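Local coordinates for putative DNA-binding protein (Streptomyces coelicolor, PDB 2EWT) that probably binds DNA through a helix-turn-helix domain, acting as a central regulator of aerial mycelium formation, at residues 25-30 and 59-64; 41-46 and 52-57. All blocks are in the same frame, centred on the assembly; numbering follows the deposited sequence.

From the N terminus the chain runs through helix 3-19, then helices 24-30 and 37-45, and finally helix 52-62. Contact 1 joins helix 24-30 to the C-terminal part of helix 52-62, closing a loop of 28 residues that contains the whole of helix 37-45. Contact 2 is nested inside that loop: helix 37-45 meets the start of helix 52-62 across a connection of just six residues. The two do not cross, and their centres lie about 12 Å apart. Helix 52-62 is thus the shared element, tied near its beginning to helix 37-45 and near its end to helix 24-30, so both helices of the helix-turn-helix are fastened to it.

Contact 1: residues 25-30 and 59-64; sequences HGVEEK and ADFYGV
Val27 sets CG1 opposite its backbone N (chi1 168°) and leaves CG2 beside that N, which lets its two methyls reach two different rings, Phe61 through CG1 and Tyr62 through CG2. Phe61 has CG anti to the backbone N as well (chi1 174°), and its ring extends across to helix 24-30. There Val27 CG1 approaches Phe61 CE2 obliquely at 3.7 Å, while Lys30 CB lies near the ring plane, at the edge, 3.9 Å from Phe61 CZ. The other methyl, Val27 CG2, meets the edge of Tyr62, 3.5 Å from Tyr62 OH. Phe61 CD2 in turn sits over one face of the Tyr62 ring, toward its rim. A beta-branched valine suits a place between two aromatics, because each methyl has its own partner.

Lys30, extended beyond CG, crosses the end of Phe61 at a slant, its CG 3.9 Å from Phe61 CE1, and carries its ammonium beyond the ring. A water accepts from Lys30 NZ at 2.9 Å and donates to Phe61 O at 2.8 Å; it also lies above the centre of the Phe61 ring. Past Tyr62, Gly63 ends helix 52-62 in a Schellman motif with positive phi, a conformation that suits a glycine. Trp35 packs edge-to-face on Phe61, and Ile16 and Arg17 of helix 3-19 touch Tyr62.

The chemistry is therefore apolar at heart with a polar margin: lysine methylenes extend the hydrophobic seam outward, and the bridging water links the charge to a carbonyl in the last turn of the helix, where the helix dipole would probably welcome it.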
ATOM      1  N   HIS A  25       8.684  14.257  16.541  1.00  8.64           N
ATOM      2  CA  HIS A  25       8.195  15.606  16.812  1.00  8.35           C
ATOM      3  C   HIS A  25       8.389  16.437  15.544  1.00  9.20           C
ATOM      4  O   HIS A  25       7.515  17.213  15.150  1.00  6.81           O
ATOM      5  CB  HIS A  25       8.986  16.239  17.966  1.00 11.18           C
ATOM      6  CG  HIS A  25       8.518  17.612  18.339  1.00 12.17           C
ATOM      7  ND1 HIS A  25       9.332  18.526  18.975  1.00 15.81           N
ATOM      8  CD2 HIS A  25       7.321  18.222  18.185  1.00 13.28           C
ATOM      9  CE1 HIS A  25       8.656  19.639  19.193  1.00 15.04           C
ATOM     10  NE2 HIS A  25       7.432  19.481  18.724  1.00 14.40           N
ATOM     11  N   GLY A  26       9.544  16.260  14.908  1.00  7.76           N
ATOM     12  CA  GLY A  26       9.845  16.990  13.688  1.00  9.32           C
ATOM     13  C   GLY A  26       8.820  16.735  12.599  1.00  9.43           C
ATOM     14  O   GLY A  26       8.461  17.645  11.845  1.00  8.71           O
ATOM     15  N   VAL A  27       8.353  15.493  12.513  1.00  9.66           N
ATOM     16  CA  VAL A  27       7.354  15.121  11.518  1.00  9.18           C
ATOM     17  C   VAL A  27       6.046  15.849  11.803  1.00  9.63           C
ATOM     18  O   VAL A  27       5.415  16.376  10.894  1.00  9.75           O
ATOM     19  CB  VAL A  27       7.102  13.594  11.515  1.00  9.72           C
ATOM     20  CG1 VAL A  27       5.860  13.262  10.693  1.00  8.86           C
ATOM     21  CG2 VAL A  27       8.308  12.875  10.926  1.00  8.43           C
ATOM     22  N   GLU A  28       5.646  15.879  13.071  1.00  9.94           N
ATOM     23  CA  GLU A  28       4.413  16.556  13.459  1.00  7.68           C
ATOM     24  C   GLU A  28       4.505  18.045  13.145  1.00 10.02           C
ATOM     25  O   GLU A  28       3.525  18.663  12.725  1.00  9.96           O
ATOM     26  CB  GLU A  28       4.141  16.354  14.956  1.00  7.57           C
ATOM     27  CG  GLU A  28       2.755  16.809  15.401  1.00 10.65           C
ATOM     28  CD  GLU A  28       2.406  16.351  16.802  1.00 13.90           C
ATOM     29  OE1 GLU A  28       2.513  15.136  17.075  1.00 12.21           O
ATOM     30  OE2 GLU A  28       2.021  17.202  17.634  1.00 17.07           O
ATOM     31  N   GLU A  29       5.685  18.622  13.348  1.00 11.27           N
ATOM     32  CA  GLU A  29       5.878  20.040  13.076  1.00 11.34           C
ATOM     33  C   GLU A  29       5.876  20.324  11.582  1.00 12.22           C
ATOM     34  O   GLU A  29       5.144  21.192  11.114  1.00 13.39           O
ATOM     35  CB  GLU A  29       7.191  20.532  13.686  1.00 13.04           C
ATOM     36  CG  GLU A  29       7.208  20.526  15.200  1.00 15.20           C
ATOM     37  CD  GLU A  29       8.552  20.932  15.769  1.00 17.35           C
ATOM     38  OE1 GLU A  29       9.558  20.252  15.463  1.00 21.76           O
ATOM     39  OE2 GLU A  29       8.602  21.927  16.520  1.00 19.77           O
ATOM     40  N   LYS A  30       6.687  19.585  10.833  1.00 12.47           N
ATOM     41  CA  LYS A  30       6.772  19.793   9.391  1.00 13.80           C
ATOM     42  C   LYS A  30       5.439  19.566   8.684  1.00 14.31           C
ATOM     43  O   LYS A  30       5.136  20.238   7.692  1.00 15.07           O
ATOM     44  CB  LYS A  30       7.846  18.885   8.776  1.00 13.46           C
ATOM     45  CG  LYS A  30       8.102  19.169   7.298  1.00 14.06           C
ATOM     46  CD  LYS A  30       9.281  18.385   6.750  1.00 17.04           C
ATOM     47  CE  LYS A  30       9.602  18.828   5.326  1.00 15.26           C
ATOM     48  NZ  LYS A  30      10.796  18.132   4.772  1.00 18.53           N
ATOM     49  N   ALA A  59       4.822   8.591   1.829  1.00 12.29           N
ATOM     50  CA  ALA A  59       5.919   8.527   0.867  1.00 12.50           C
ATOM     51  C   ALA A  59       6.135   9.910   0.270  1.00 13.46           C
ATOM     52  O   ALA A  59       7.271  10.375   0.152  1.00 13.97           O
ATOM     53  CB  ALA A  59       5.598   7.528  -0.238  1.00 13.84           C
ATOM     54  N   ASP A  60       5.035  10.558  -0.108  1.00 14.36           N
ATOM     55  CA  ASP A  60       5.084  11.896  -0.688  1.00 16.60           C
ATOM     56  C   ASP A  60       5.668  12.877   0.318  1.00 16.47           C
ATOM     57  O   ASP A  60       6.522  13.698  -0.020  1.00 15.65           O
ATOM     58  CB  ASP A  60       3.678  12.346  -1.090  1.00 18.83           C
ATOM     59  CG  ASP A  60       3.149  11.598  -2.298  1.00 23.20           C
ATOM     60  OD1 ASP A  60       3.676  10.507  -2.598  1.00 28.73           O
ATOM     61  OD2 ASP A  60       2.203  12.095  -2.942  1.00 26.88           O
ATOM     62  N   PHE A  61       5.197  12.784   1.558  1.00 14.94           N
ATOM     63  CA  PHE A  61       5.674  13.655   2.624  1.00 14.58           C
ATOM     64  C   PHE A  61       7.185  13.540   2.795  1.00 14.62           C
ATOM     65  O   PHE A  61       7.887  14.549   2.894  1.00 14.64           O
ATOM     66  CB  PHE A  61       4.984  13.299   3.941  1.00 13.48           C
ATOM     67  CG  PHE A  61       5.513  14.062   5.126  1.00 12.89           C
ATOM     68  CD1 PHE A  61       5.256  15.423   5.267  1.00 14.43           C
ATOM     69  CD2 PHE A  61       6.286  13.421   6.086  1.00 14.19           C
ATOM     70  CE1 PHE A  61       5.764  16.139   6.352  1.00 13.29           C
ATOM     71  CE2 PHE A  61       6.799  14.126   7.175  1.00 13.10           C
ATOM     72  CZ  PHE A  61       6.537  15.487   7.306  1.00 14.68           C
ATOM     73  N   TYR A  62       7.683  12.309   2.831  1.00 12.82           N
ATOM     74  CA  TYR A  62       9.107  12.071   2.995  1.00 13.77           C
ATOM     75  C   TYR A  62       9.902  12.301   1.714  1.00 14.56           C
ATOM     76  O   TYR A  62      11.131  12.319   1.740  1.00 16.51           O
ATOM     77  CB  TYR A  62       9.345  10.655   3.517  1.00 11.51           C
ATOM     78  CG  TYR A  62       8.935  10.472   4.967  1.00 10.56           C
ATOM     79  CD1 TYR A  62       9.404  11.338   5.954  1.00 11.04           C
ATOM     80  CD2 TYR A  62       8.092   9.430   5.351  1.00 12.16           C
ATOM     81  CE1 TYR A  62       9.046  11.176   7.293  1.00 10.76           C
ATOM     82  CE2 TYR A  62       7.724   9.257   6.692  1.00 11.04           C
ATOM     83  CZ  TYR A  62       8.206  10.134   7.655  1.00 11.22           C
ATOM     84  OH  TYR A  62       7.855   9.964   8.976  1.00 10.04           O
ATOM     85  N   GLY A  63       9.197  12.476   0.601  1.00 16.91           N
ATOM     86  CA  GLY A  63       9.861  12.718  -0.669  1.00 18.11           C
ATOM     87  C   GLY A  63      10.546  11.502  -1.265  1.00 19.15           C
ATOM     88  O   GLY A  63      11.565  11.628  -1.949  1.00 18.77           O
ATOM     89  N   VAL A  64       9.993  10.320  -1.011  1.00 18.03           N
ATOM     90  CA  VAL A  64      10.561   9.083  -1.536  1.00 19.44           C
ATOM     91  C   VAL A  64       9.489   8.258  -2.239  1.00 20.34           C
ATOM     92  O   VAL A  64       8.298   8.411  -1.968  1.00 20.59           O
ATOM     93  CB  VAL A  64      11.161   8.209  -0.410  1.00 19.66           C
ATOM     94  CG1 VAL A  64      12.215   8.991   0.355  1.00 19.29           C
ATOM     95  CG2 VAL A  64      10.059   7.733   0.523  1.00 19.38           C
TER
HETATM   96  O   HOH W   1       9.856  15.387   4.768  1.00 26.45           O

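Contact 2: residues 41-46 and 52-57; sequences GSYERG and VQRLAE. With SO4 (sulfate ion), chain C.
Tyr43, on the second helix of the helix-turn-helix, faces Arg54 at the start of helix 52-62, and a sulfate ion lies against both. In this family the second helix is usually the one that reads DNA; the sulfate, probably from the crystallisation liquor, is consistent with a site for a backbone phosphate. Arg54 is bent at chi2 and chi3 (69° and 68°), which folds its chain against the phenol: Arg54 CG lies 3.9 Å from Tyr43 CZ, and the ring and guanidinium planes are only 20° apart. Sulfate O4 lies in the guanidinium plane, at its edge, where it accepts from Arg54 NH2 at 3.1 Å and more weakly from Arg54 NE at 3.3 Å. Sulfate O1 lies in the plane of the Tyr43 ring, 3.2 Å from Tyr43 OH. On the other side of the guanidinium, Arg54 NH1 forms a salt bridge with Glu57 OE1 at 3.2 Å, one helical turn on, which steadies its rotation. With an alanine at this place, the anion is likely to lose its forked donor and Glu57 this salt-bridge mate.

Gly46, with the positive phi that glycine accepts readily, ends helix 37-45 in a Schellman motif. Val50, in the short connection, packs on Tyr43, and Trp35 on Arg54. Deeper in, Leu55 of helix 52-62 touches Leu9 of helix 3-19 and Val52 of the second subunit.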
ATOM      1  N   GLY A  41       4.450   6.945  15.185  1.00  9.06           N
ATOM      2  CA  GLY A  41       5.173   5.988  16.003  1.00  9.01           C
ATOM      3  C   GLY A  41       4.492   4.628  15.957  1.00 10.04           C
ATOM      4  O   GLY A  41       5.150   3.595  15.793  1.00  8.17           O
ATOM      5  N   SER A  42       3.169   4.616  16.089  1.00  9.88           N
ATOM      6  CA  SER A  42       2.438   3.354  16.061  1.00  9.80           C
ATOM      7  C   SER A  42       2.604   2.654  14.713  1.00 10.72           C
ATOM      8  O   SER A  42       2.667   1.425  14.662  1.00 10.18           O
ATOM      9  CB  SER A  42       0.952   3.567  16.388  1.00 12.56           C
ATOM     10  OG  SER A  42       0.303   4.391  15.442  1.00 14.18           O
ATOM     11  N   TYR A  43       2.693   3.423  13.628  1.00  9.35           N
ATOM     12  CA  TYR A  43       2.890   2.824  12.307  1.00  9.47           C
ATOM     13  C   TYR A  43       4.275   2.181  12.273  1.00  8.59           C
ATOM     14  O   TYR A  43       4.448   1.072  11.768  1.00  9.51           O
ATOM     15  CB  TYR A  43       2.855   3.868  11.178  1.00  9.65           C
ATOM     16  CG  TYR A  43       1.552   4.604  10.940  1.00  9.71           C
ATOM     17  CD1 TYR A  43       0.316   3.983  11.135  1.00 10.26           C
ATOM     18  CD2 TYR A  43       1.562   5.910  10.448  1.00 11.11           C
ATOM     19  CE1 TYR A  43      -0.880   4.650  10.840  1.00 10.18           C
ATOM     20  CE2 TYR A  43       0.374   6.585  10.152  1.00  8.77           C
ATOM     21  CZ  TYR A  43      -0.841   5.948  10.349  1.00  9.16           C
ATOM     22  OH  TYR A  43      -2.010   6.616  10.063  1.00 12.27           O
ATOM     23  N   GLU A  44       5.262   2.896  12.808  1.00  7.69           N
ATOM     24  CA  GLU A  44       6.638   2.414  12.810  1.00  8.99           C
ATOM     25  C   GLU A  44       6.838   1.140  13.618  1.00 10.51           C
ATOM     26  O   GLU A  44       7.694   0.320  13.284  1.00 11.39           O
ATOM     27  CB  GLU A  44       7.583   3.517  13.307  1.00  9.02           C
ATOM     28  CG  GLU A  44       7.692   4.686  12.334  1.00  8.32           C
ATOM     29  CD  GLU A  44       8.640   5.780  12.799  1.00  8.22           C
ATOM     30  OE1 GLU A  44       9.178   5.688  13.924  1.00 12.22           O
ATOM     31  OE2 GLU A  44       8.844   6.739  12.031  1.00  9.22           O
ATOM     32  N   ARG A  45       6.053   0.966  14.679  1.00 10.85           N
ATOM     33  CA  ARG A  45       6.172  -0.235  15.499  1.00 13.38           C
ATOM     34  C   ARG A  45       5.325  -1.363  14.918  1.00 15.08           C
ATOM     35  O   ARG A  45       5.494  -2.531  15.279  1.00 15.85           O
ATOM     36  CB  ARG A  45       5.722   0.047  16.936  1.00 13.42           C
ATOM     37  CG  ARG A  45       6.478   1.166  17.632  1.00 16.62           C
ATOM     38  CD  ARG A  45       6.084   1.246  19.100  1.00 20.81           C
ATOM     39  NE  ARG A  45       4.638   1.349  19.276  1.00 22.26           N
ATOM     40  CZ  ARG A  45       3.945   2.481  19.187  1.00 23.33           C
ATOM     41  NH1 ARG A  45       4.564   3.628  18.929  1.00 24.57           N
ATOM     42  NH2 ARG A  45       2.627   2.463  19.351  1.00 24.32           N
ATOM     43  N   GLY A  46       4.418  -1.011  14.010  1.00 15.26           N
ATOM     44  CA  GLY A  46       3.549  -2.006  13.407  1.00 16.73           C
ATOM     45  C   GLY A  46       2.364  -2.307  14.306  1.00 17.49           C
ATOM     46  O   GLY A  46       1.719  -3.350  14.174  1.00 19.93           O
ATOM     47  N   VAL A  52      -2.955   1.658   2.212  1.00  6.89           N
ATOM     48  CA  VAL A  52      -2.217   2.009   1.007  1.00  7.03           C
ATOM     49  C   VAL A  52      -2.252   3.531   0.833  1.00  7.27           C
ATOM     50  O   VAL A  52      -1.233   4.161   0.554  1.00  8.54           O
ATOM     51  CB  VAL A  52      -2.832   1.353  -0.247  1.00  8.10           C
ATOM     52  CG1 VAL A  52      -2.172   1.910  -1.500  1.00  7.85           C
ATOM     53  CG2 VAL A  52      -2.640  -0.162  -0.190  1.00  8.69           C
ATOM     54  N   GLN A  53      -3.430   4.120   1.006  1.00  8.77           N
ATOM     55  CA  GLN A  53      -3.573   5.568   0.856  1.00  9.25           C
ATOM     56  C   GLN A  53      -2.639   6.311   1.812  1.00 10.09           C
ATOM     57  O   GLN A  53      -1.955   7.256   1.413  1.00  9.03           O
ATOM     58  CB  GLN A  53      -5.032   5.981   1.093  1.00 11.63           C
ATOM     59  CG  GLN A  53      -5.294   7.479   0.973  1.00 12.19           C
ATOM     60  CD  GLN A  53      -6.775   7.814   1.008  1.00 12.72           C
ATOM     61  OE1 GLN A  53      -7.547   7.182   1.724  1.00 14.67           O
ATOM     62  NE2 GLN A  53      -7.173   8.822   0.242  1.00 16.18           N
ATOM     63  N   ARG A  54      -2.594   5.869   3.065  1.00 10.22           N
ATOM     64  CA  ARG A  54      -1.731   6.500   4.063  1.00 10.33           C
ATOM     65  C   ARG A  54      -0.260   6.317   3.687  1.00  9.75           C
ATOM     66  O   ARG A  54       0.540   7.245   3.812  1.00  8.57           O
ATOM     67  CB  ARG A  54      -1.980   5.893   5.449  1.00 13.04           C
ATOM     68  CG  ARG A  54      -1.375   6.698   6.594  1.00 15.26           C
ATOM     69  CD  ARG A  54      -2.101   8.029   6.768  1.00 19.35           C
ATOM     70  NE  ARG A  54      -3.469   7.841   7.251  1.00 22.10           N
ATOM     71  CZ  ARG A  54      -4.394   8.796   7.284  1.00 24.74           C
ATOM     72  NH1 ARG A  54      -4.107  10.019   6.859  1.00 26.81           N
ATOM     73  NH2 ARG A  54      -5.607   8.530   7.750  1.00 26.69           N
ATOM     74  N   LEU A  55       0.103   5.118   3.234  1.00  9.11           N
ATOM     75  CA  LEU A  55       1.491   4.868   2.849  1.00 10.16           C
ATOM     76  C   LEU A  55       1.906   5.801   1.715  1.00  8.93           C
ATOM     77  O   LEU A  55       3.011   6.349   1.721  1.00 10.27           O
ATOM     78  CB  LEU A  55       1.686   3.414   2.412  1.00  8.72           C
ATOM     79  CG  LEU A  55       3.144   3.033   2.116  1.00 10.04           C
ATOM     80  CD1 LEU A  55       3.986   3.255   3.366  1.00  9.08           C
ATOM     81  CD2 LEU A  55       3.230   1.585   1.664  1.00 11.20           C
ATOM     82  N   ALA A  56       1.021   5.977   0.740  1.00 10.33           N
ATOM     83  CA  ALA A  56       1.304   6.853  -0.391  1.00 11.90           C
ATOM     84  C   ALA A  56       1.463   8.297   0.076  1.00 12.51           C
ATOM     85  O   ALA A  56       2.317   9.027  -0.426  1.00 13.61           O
ATOM     86  CB  ALA A  56       0.183   6.755  -1.425  1.00 12.28           C
ATOM     87  N   GLU A  57       0.642   8.707   1.037  1.00 12.63           N
ATOM     88  CA  GLU A  57       0.706  10.071   1.558  1.00 11.80           C
ATOM     89  C   GLU A  57       2.014  10.290   2.313  1.00 11.52           C
ATOM     90  O   GLU A  57       2.631  11.351   2.209  1.00 11.09           O
ATOM     91  CB  GLU A  57      -0.494  10.345   2.474  1.00 12.52           C
ATOM     92  CG  GLU A  57      -1.837  10.084   1.792  1.00 13.60           C
ATOM     93  CD  GLU A  57      -3.033  10.231   2.715  1.00 16.14           C
ATOM     94  OE1 GLU A  57      -2.955   9.792   3.884  1.00 17.96           O
ATOM     95  OE2 GLU A  57      -4.065  10.767   2.261  1.00 17.73           O
TER
HETATM   96  S   SO4 C2002      -5.455   6.082  10.080  1.00 50.73           S
HETATM   97  O1  SO4 C2002      -4.740   5.101  10.919  1.00 50.67           O
HETATM   98  O2  SO4 C2002      -6.831   6.251  10.583  1.00 51.63           O
HETATM   99  O3  SO4 C2002      -4.755   7.379  10.138  1.00 51.90           O
HETATM  100  O4  SO4 C2002      -5.495   5.603   8.686  1.00 50.78           O